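Local coordinates for titin (Homo sapiens, PDB 3LCY), which serves as a giant elastic scaffold of the muscle sarcomere, built largely of serial immunoglobulin and fibronectin type III domains and carrying a protein kinase domain, at residues S4-D16 and L27-W41. Sequence-based numbering, arbitrary orientation.
Sequences SGEAPGIRKEMKD and LSCQIVGRPLPDIKW
Gln30 O is gripped by two consecutive amides, taking a bond from Arg11 N at 2.7 Å and a weak one from Lys12 N at 3.3 Å. Arg11 and Lys12 thus share one partner residue, a classic beta bulge, and Gln30 N completes it by bonding Lys12 O. Toward the start of strand 6-10 the antiparallel pairing with strand 27-34 continues through reciprocal bonds of Gly9 with Val32 and, after a further shift of register, of Glu6 with Arg34. Beside that last pair the two side chains run alongside each other; Glu6, poorly ordered, puts OE1 3.5 Å from Arg34 NE, well out of the guanidinium plane, so the salt bridge rests on charge alone. From within the bulge, the Lys12 side chain bends at chi2 (-97°), which carries NZ back to a hydrogen bond with Ser28 O at 2.6 Å, above the carbonyl plane. Water 1 links the amides of Lys15 and Ser28. Inward, Pro8 CB packs on Ile31 CG2 at 3.5 Å. Met14 lays CG against Cys29 CB, and its SD lies at the edge of the Trp41 six-membered ring, 5.1 Å from the centroid, in a Met-aromatic contact. Cys29 reaches Cys80 of strand 76-83 on the opposite sheet, which also holds Trp41. An N-terminal strand that pairs with one sheet, turns a corner at Arg11 and then joins the opposite sheet through strand 17-20 is the A-A' arrangement of an I-set immunoglobulin sandwich.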
ATOM      1  N   SER A   4      35.496 -20.452 -20.032  1.00114.53           N
ATOM      2  CA  SER A   4      35.031 -19.394 -19.163  1.00109.82           C
ATOM      3  C   SER A   4      33.927 -18.496 -19.663  1.00106.08           C
ATOM      4  O   SER A   4      33.783 -18.215 -20.847  1.00106.68           O
ATOM      5  CB  SER A   4      36.215 -18.533 -18.722  1.00108.21           C
ATOM      6  OG  SER A   4      37.108 -19.276 -17.924  1.00109.47           O
ATOM      7  N   GLY A   5      33.150 -18.054 -18.694  1.00100.56           N
ATOM      8  CA  GLY A   5      32.031 -17.180 -18.905  1.00 93.07           C
ATOM      9  C   GLY A   5      32.116 -16.285 -17.705  1.00 86.68           C
ATOM     10  O   GLY A   5      32.796 -16.613 -16.741  1.00 88.64           O
ATOM     11  N   GLU A   6      31.442 -15.155 -17.759  1.00 78.02           N
ATOM     12  CA  GLU A   6      31.470 -14.245 -16.651  1.00 73.76           C
ATOM     13  C   GLU A   6      30.088 -14.298 -16.048  1.00 70.02           C
ATOM     14  O   GLU A   6      29.098 -14.172 -16.756  1.00 70.72           O
ATOM     15  CB  GLU A   6      31.817 -12.850 -17.142  1.00 72.78           C
ATOM     16  CG  GLU A   6      32.954 -12.859 -18.137  1.00 73.58           C
ATOM     17  CD  GLU A   6      33.479 -11.482 -18.454  1.00 75.30           C
ATOM     18  OE1 GLU A   6      34.074 -11.309 -19.537  1.00 74.39           O
ATOM     19  OE2 GLU A   6      33.303 -10.573 -17.626  1.00 77.06           O
ATOM     20  N   ALA A   7      30.022 -14.492 -14.738  1.00 64.52           N
ATOM     21  CA  ALA A   7      28.749 -14.561 -14.047  1.00 57.41           C
ATOM     22  C   ALA A   7      28.185 -13.172 -14.129  1.00 51.78           C
ATOM     23  O   ALA A   7      28.921 -12.215 -14.289  1.00 51.45           O
ATOM     24  CB  ALA A   7      28.935 -14.977 -12.617  1.00 58.22           C
ATOM     25  N   PRO A   8      26.876 -13.049 -14.026  1.00 47.53           N
ATOM     26  CA  PRO A   8      26.274 -11.724 -14.112  1.00 43.77           C
ATOM     27  C   PRO A   8      26.822 -10.780 -13.047  1.00 45.26           C
ATOM     28  O   PRO A   8      26.882 -11.106 -11.873  1.00 48.65           O
ATOM     29  CB  PRO A   8      24.798 -12.011 -13.861  1.00 42.36           C
ATOM     30  CG  PRO A   8      24.618 -13.398 -14.231  1.00 45.72           C
ATOM     31  CD  PRO A   8      25.866 -14.093 -13.844  1.00 47.53           C
ATOM     32  N   GLY A   9      27.208  -9.597 -13.493  1.00 42.68           N
ATOM     33  CA  GLY A   9      27.755  -8.574 -12.632  1.00 41.11           C
ATOM     34  C   GLY A   9      26.887  -7.345 -12.675  1.00 40.09           C
ATOM     35  O   GLY A   9      26.433  -6.940 -13.730  1.00 39.39           O
ATOM     36  N   ILE A  10      26.648  -6.752 -11.522  1.00 38.39           N
ATOM     37  CA  ILE A  10      25.818  -5.572 -11.465  1.00 36.65           C
ATOM     38  C   ILE A  10      26.609  -4.321 -11.804  1.00 35.55           C
ATOM     39  O   ILE A  10      27.606  -4.031 -11.179  1.00 30.96           O
ATOM     40  CB  ILE A  10      25.170  -5.449 -10.073  1.00 36.05           C
ATOM     41  CG1 ILE A  10      24.171  -6.586  -9.871  1.00 34.97           C
ATOM     42  CG2 ILE A  10      24.488  -4.122  -9.910  1.00 30.34           C
ATOM     43  CD1 ILE A  10      23.910  -6.937  -8.453  1.00 33.78           C
ATOM     44  N   ARG A  11      26.149  -3.585 -12.815  1.00 39.30           N
ATOM     45  CA  ARG A  11      26.781  -2.331 -13.217  1.00 40.50           C
ATOM     46  C   ARG A  11      26.050  -1.210 -12.512  1.00 37.29           C
ATOM     47  O   ARG A  11      26.652  -0.332 -11.931  1.00 40.43           O
ATOM     48  CB  ARG A  11      26.719  -2.143 -14.719  1.00 42.09           C
ATOM     49  CG  ARG A  11      27.753  -2.924 -15.451  1.00 44.65           C
ATOM     50  CD  ARG A  11      29.079  -2.228 -15.382  1.00 49.23           C
ATOM     51  NE  ARG A  11      30.157  -3.053 -15.902  1.00 52.97           N
ATOM     52  CZ  ARG A  11      30.497  -3.123 -17.179  1.00 57.62           C
ATOM     53  NH1 ARG A  11      29.838  -2.439 -18.091  1.00 56.79           N
ATOM     54  NH2 ARG A  11      31.495  -3.893 -17.546  1.00 62.14           N
ATOM     55  N   LYS A  12      24.734  -1.275 -12.564  1.00 35.29           N
ATOM     56  CA  LYS A  12      23.862  -0.353 -11.882  1.00 33.03           C
ATOM     57  C   LYS A  12      22.850  -1.206 -11.154  1.00 29.40           C
ATOM     58  O   LYS A  12      22.162  -1.999 -11.754  1.00 27.29           O
ATOM     59  CB  LYS A  12      23.183   0.566 -12.887  1.00 36.45           C
ATOM     60  CG  LYS A  12      22.237   1.583 -12.298  1.00 41.95           C
ATOM     61  CD  LYS A  12      20.793   1.105 -12.347  1.00 46.56           C
ATOM     62  CE  LYS A  12      19.875   2.026 -11.558  1.00 48.95           C
ATOM     63  NZ  LYS A  12      18.484   1.540 -11.498  1.00 46.73           N
ATOM     64  N   GLU A  13      22.784  -1.063  -9.846  1.00 31.23           N
ATOM     65  CA  GLU A  13      21.825  -1.804  -9.050  1.00 32.20           C
ATOM     66  C   GLU A  13      20.467  -1.134  -9.073  1.00 26.36           C
ATOM     67  O   GLU A  13      20.357   0.031  -9.383  1.00 28.54           O
ATOM     68  CB  GLU A  13      22.322  -1.949  -7.626  1.00 35.39           C
ATOM     69  CG  GLU A  13      22.392  -0.669  -6.872  1.00 41.15           C
ATOM     70  CD  GLU A  13      22.771  -0.898  -5.456  1.00 50.97           C
ATOM     71  OE1 GLU A  13      23.652  -1.738  -5.223  1.00 54.62           O
ATOM     72  OE2 GLU A  13      22.185  -0.257  -4.573  1.00 55.03           O
ATOM     73  N   MET A  14      19.434  -1.874  -8.729  1.00 24.72           N
ATOM     74  CA  MET A  14      18.098  -1.317  -8.704  1.00 23.49           C
ATOM     75  C   MET A  14      17.964  -0.239  -7.656  1.00 23.59           C
ATOM     76  O   MET A  14      18.563  -0.307  -6.602  1.00 23.69           O
ATOM     77  CB  MET A  14      17.058  -2.396  -8.469  1.00 25.51           C
ATOM     78  CG  MET A  14      16.756  -3.208  -9.679  1.00 24.18           C
ATOM     79  SD  MET A  14      15.343  -4.228  -9.423  1.00 45.25           S
ATOM     80  CE  MET A  14      14.066  -3.168 -10.029  1.00 69.20           C
ATOM     81  N   LYS A  15      17.168   0.762  -7.975  1.00 21.41           N
ATOM     82  CA  LYS A  15      16.960   1.877  -7.096  1.00 21.33           C
ATOM     83  C   LYS A  15      15.503   2.031  -6.782  1.00 20.09           C
ATOM     84  O   LYS A  15      14.649   1.625  -7.539  1.00 21.34           O
ATOM     85  CB  LYS A  15      17.430   3.163  -7.763  1.00 23.90           C
ATOM     86  CG  LYS A  15      18.876   3.206  -8.069  1.00 29.96           C
ATOM     87  CD  LYS A  15      19.702   3.261  -6.822  1.00 36.55           C
ATOM     88  CE  LYS A  15      21.154   3.072  -7.160  1.00 40.40           C
ATOM     89  NZ  LYS A  15      22.025   3.401  -6.022  1.00 41.03           N
ATOM     90  N   ASP A  16      15.229   2.619  -5.635  1.00 21.92           N
ATOM     91  CA  ASP A  16      13.853   2.891  -5.244  1.00 22.91           C
ATOM     92  C   ASP A  16      13.211   3.852  -6.235  1.00 24.84           C
ATOM     93  O   ASP A  16      13.829   4.829  -6.657  1.00 27.15           O
ATOM     94  CB  ASP A  16      13.793   3.452  -3.823  1.00 23.68           C
ATOM     95  CG  ASP A  16      14.088   2.402  -2.771  1.00 25.96           C
ATOM     96  OD1 ASP A  16      14.190   1.211  -3.133  1.00 26.37           O
ATOM     97  OD2 ASP A  16      14.215   2.765  -1.583  1.00 26.53           O
ATOM     98  N   LEU A  27      11.154   0.036 -13.143  1.00 24.60           N
ATOM     99  CA  LEU A  27      12.232  -0.411 -12.271  1.00 23.81           C
ATOM    100  C   LEU A  27      13.343  -1.005 -13.124  1.00 26.60           C
ATOM    101  O   LEU A  27      13.151  -2.026 -13.785  1.00 30.16           O
ATOM    102  CB  LEU A  27      11.728  -1.436 -11.255  1.00 26.36           C
ATOM    103  CG  LEU A  27      10.605  -0.970 -10.324  1.00 31.53           C
ATOM    104  CD1 LEU A  27       9.272  -1.576 -10.743  1.00 31.44           C
ATOM    105  CD2 LEU A  27      10.924  -1.322  -8.878  1.00 31.79           C
ATOM    106  N   SER A  28      14.505  -0.363 -13.116  1.00 25.71           N
ATOM    107  CA  SER A  28      15.585  -0.760 -14.010  1.00 30.42           C
ATOM    108  C   SER A  28      16.892  -1.073 -13.288  1.00 31.87           C
ATOM    109  O   SER A  28      17.122  -0.625 -12.164  1.00 32.11           O
ATOM    110  CB  SER A  28      15.821   0.323 -15.065  1.00 30.26           C
ATOM    111  OG  SER A  28      16.808  -0.076 -15.998  1.00 37.68           O
ATOM    112  N   CYS A  29      17.746  -1.844 -13.953  1.00 28.59           N
ATOM    113  CA  CYS A  29      19.064  -2.177 -13.430  1.00 28.71           C
ATOM    114  C   CYS A  29      19.962  -2.655 -14.565  1.00 30.94           C
ATOM    115  O   CYS A  29      19.477  -3.105 -15.604  1.00 27.98           O
ATOM    116  CB  CYS A  29      18.960  -3.258 -12.352  1.00 27.24           C
ATOM    117  SG  CYS A  29      18.431  -4.871 -12.970  1.00 26.75           S
ATOM    118  N   GLN A  30      21.274  -2.615 -14.393  1.00 31.61           N
ATOM    119  CA  GLN A  30      22.198  -3.148 -15.369  1.00 30.37           C
ATOM    120  C   GLN A  30      23.021  -4.279 -14.858  1.00 31.02           C
ATOM    121  O   GLN A  30      23.740  -4.125 -13.940  1.00 32.50           O
ATOM    122  CB  GLN A  30      23.163  -2.089 -15.779  1.00 33.39           C
ATOM    123  CG  GLN A  30      22.567  -0.833 -16.068  1.00 38.27           C
ATOM    124  CD  GLN A  30      23.339  -0.125 -17.064  1.00 48.19           C
ATOM    125  OE1 GLN A  30      24.360  -0.584 -17.487  1.00 49.95           O
ATOM    126  NE2 GLN A  30      22.859   1.003 -17.475  1.00 54.16           N
ATOM    127  N   ILE A  31      22.927  -5.411 -15.512  1.00 30.49           N
ATOM    128  CA  ILE A  31      23.685  -6.588 -15.194  1.00 28.09           C
ATOM    129  C   ILE A  31      24.312  -7.174 -16.443  1.00 34.74           C
ATOM    130  O   ILE A  31      23.667  -7.402 -17.418  1.00 36.82           O
ATOM    131  CB  ILE A  31      22.807  -7.616 -14.550  1.00 26.85           C
ATOM    132  CG1 ILE A  31      22.063  -7.004 -13.379  1.00 24.78           C
ATOM    133  CG2 ILE A  31      23.603  -8.741 -14.086  1.00 24.85           C
ATOM    134  CD1 ILE A  31      20.864  -7.724 -12.954  1.00 23.12           C
ATOM    135  N   VAL A  32      25.617  -7.390 -16.388  1.00 39.87           N
ATOM    136  CA  VAL A  32      26.351  -7.913 -17.525  1.00 40.96           C
ATOM    137  C   VAL A  32      26.995  -9.263 -17.262  1.00 46.47           C
ATOM    138  O   VAL A  32      27.551  -9.497 -16.199  1.00 51.09           O
ATOM    139  CB  VAL A  32      27.423  -6.914 -17.975  1.00 39.38           C
ATOM    140  CG1 VAL A  32      26.775  -5.681 -18.559  1.00 38.18           C
ATOM    141  CG2 VAL A  32      28.296  -6.530 -16.810  1.00 38.13           C
ATOM    142  N   GLY A  33      26.903 -10.152 -18.244  1.00 48.03           N
ATOM    143  CA  GLY A  33      27.475 -11.477 -18.138  1.00 48.65           C
ATOM    144  C   GLY A  33      27.722 -12.077 -19.490  1.00 48.84           C
ATOM    145  O   GLY A  33      27.168 -11.619 -20.439  1.00 49.70           O
ATOM    146  N   ARG A  34      28.573 -13.083 -19.569  1.00 51.15           N
ATOM    147  CA  ARG A  34      28.784 -13.852 -20.773  1.00 51.19           C
ATOM    148  C   ARG A  34      28.729 -15.263 -20.348  1.00 48.51           C
ATOM    149  O   ARG A  34      29.508 -15.678 -19.558  1.00 50.61           O
ATOM    150  CB  ARG A  34      30.144 -13.591 -21.318  1.00 56.90           C
ATOM    151  CG  ARG A  34      30.326 -12.247 -21.892  1.00 62.91           C
ATOM    152  CD  ARG A  34      31.750 -11.841 -21.754  1.00 72.64           C
ATOM    153  NE  ARG A  34      32.007 -10.520 -22.268  1.00 79.06           N
ATOM    154  CZ  ARG A  34      32.763 -10.279 -23.327  1.00 83.59           C
ATOM    155  NH1 ARG A  34      33.330 -11.287 -23.974  1.00 83.86           N
ATOM    156  NH2 ARG A  34      32.953  -9.038 -23.736  1.00 86.20           N
ATOM    157  N   PRO A  35      27.790 -16.015 -20.853  1.00 46.95           N
ATOM    158  CA  PRO A  35      26.842 -15.561 -21.842  1.00 47.47           C
ATOM    159  C   PRO A  35      25.920 -14.501 -21.267  1.00 47.63           C
ATOM    160  O   PRO A  35      25.936 -14.272 -20.102  1.00 47.90           O
ATOM    161  CB  PRO A  35      26.078 -16.830 -22.157  1.00 45.61           C
ATOM    162  CG  PRO A  35      26.362 -17.713 -21.146  1.00 45.67           C
ATOM    163  CD  PRO A  35      27.686 -17.451 -20.665  1.00 45.17           C
ATOM    164  N   LEU A  36      25.164 -13.821 -22.099  1.00 48.57           N
ATOM    165  CA  LEU A  36      24.364 -12.745 -21.611  1.00 45.91           C
ATOM    166  C   LEU A  36      23.408 -13.384 -20.671  1.00 43.54           C
ATOM    167  O   LEU A  36      23.028 -14.503 -20.852  1.00 41.75           O
ATOM    168  CB  LEU A  36      23.620 -12.050 -22.736  1.00 46.40           C
ATOM    169  CG  LEU A  36      24.340 -11.376 -23.882  1.00 48.47           C
ATOM    170  CD1 LEU A  36      23.415 -10.974 -24.968  1.00 47.97           C
ATOM    171  CD2 LEU A  36      25.002 -10.228 -23.402  1.00 49.57           C
ATOM    172  N   PRO A  37      23.059 -12.675 -19.631  1.00 43.51           N
ATOM    173  CA  PRO A  37      22.158 -13.181 -18.622  1.00 44.95           C
ATOM    174  C   PRO A  37      20.694 -13.299 -18.991  1.00 40.25           C
ATOM    175  O   PRO A  37      20.156 -12.486 -19.671  1.00 38.02           O
ATOM    176  CB  PRO A  37      22.323 -12.162 -17.503  1.00 46.72           C
ATOM    177  CG  PRO A  37      23.116 -11.056 -18.072  1.00 48.23           C
ATOM    178  CD  PRO A  37      23.264 -11.246 -19.490  1.00 46.59           C
ATOM    179  N   ASP A  38      20.053 -14.324 -18.481  1.00 38.73           N
ATOM    180  CA  ASP A  38      18.635 -14.439 -18.594  1.00 41.10           C
ATOM    181  C   ASP A  38      17.982 -13.792 -17.386  1.00 32.40           C
ATOM    182  O   ASP A  38      18.379 -14.009 -16.297  1.00 26.42           O
ATOM    183  CB  ASP A  38      18.213 -15.886 -18.699  1.00 53.62           C
ATOM    184  CG  ASP A  38      18.764 -16.574 -19.920  1.00 68.20           C
ATOM    185  OD1 ASP A  38      19.539 -17.545 -19.769  1.00 74.64           O
ATOM    186  OD2 ASP A  38      18.413 -16.180 -21.045  1.00 70.52           O
ATOM    187  N   ILE A  39      16.972 -12.982 -17.626  1.00 31.96           N
ATOM    188  CA  ILE A  39      16.287 -12.229 -16.617  1.00 27.58           C
ATOM    189  C   ILE A  39      14.966 -12.792 -16.143  1.00 29.15           C
ATOM    190  O   ILE A  39      14.157 -13.182 -16.906  1.00 25.55           O
ATOM    191  CB  ILE A  39      16.043 -10.781 -17.099  1.00 23.10           C
ATOM    192  CG1 ILE A  39      17.338 -10.104 -17.505  1.00 24.36           C
ATOM    193  CG2 ILE A  39      15.335  -9.993 -16.094  1.00 17.23           C
ATOM    194  CD1 ILE A  39      18.414 -10.203 -16.566  1.00 22.29           C
ATOM    195  N   LYS A  40      14.802 -12.818 -14.832  1.00 32.81           N
ATOM    196  CA  LYS A  40      13.572 -13.113 -14.155  1.00 32.95           C
ATOM    197  C   LYS A  40      13.238 -12.069 -13.100  1.00 31.04           C
ATOM    198  O   LYS A  40      14.075 -11.623 -12.405  1.00 28.24           O
ATOM    199  CB  LYS A  40      13.629 -14.487 -13.540  1.00 37.34           C
ATOM    200  CG  LYS A  40      13.471 -15.595 -14.508  1.00 42.08           C
ATOM    201  CD  LYS A  40      13.846 -16.907 -13.903  1.00 44.91           C
ATOM    202  CE  LYS A  40      13.940 -18.023 -14.922  1.00 46.91           C
ATOM    203  NZ  LYS A  40      13.066 -17.843 -16.053  1.00 44.39           N
ATOM    204  N   TRP A  41      11.981 -11.686 -13.010  1.00 30.32           N
ATOM    205  CA  TRP A  41      11.511 -10.739 -12.007  1.00 27.69           C
ATOM    206  C   TRP A  41      10.676 -11.455 -10.954  1.00 30.81           C
ATOM    207  O   TRP A  41       9.890 -12.347 -11.273  1.00 27.69           O
ATOM    208  CB  TRP A  41      10.708  -9.618 -12.667  1.00 26.56           C
ATOM    209  CG  TRP A  41      11.516  -8.816 -13.639  1.00 28.45           C
ATOM    210  CD1 TRP A  41      11.661  -9.049 -14.974  1.00 31.11           C
ATOM    211  CD2 TRP A  41      12.298  -7.648 -13.347  1.00 31.92           C
ATOM    212  NE1 TRP A  41      12.481  -8.101 -15.534  1.00 35.68           N
ATOM    213  CE2 TRP A  41      12.885  -7.230 -14.559  1.00 34.99           C
ATOM    214  CE3 TRP A  41      12.555  -6.919 -12.183  1.00 31.18           C
ATOM    215  CZ2 TRP A  41      13.716  -6.111 -14.637  1.00 32.64           C
ATOM    216  CZ3 TRP A  41      13.380  -5.808 -12.265  1.00 31.05           C
ATOM    217  CH2 TRP A  41      13.950  -5.416 -13.484  1.00 31.91           C
TER
HETATM  218  O   HOH W   1      15.241   1.155 -10.485  1.00 30.00           O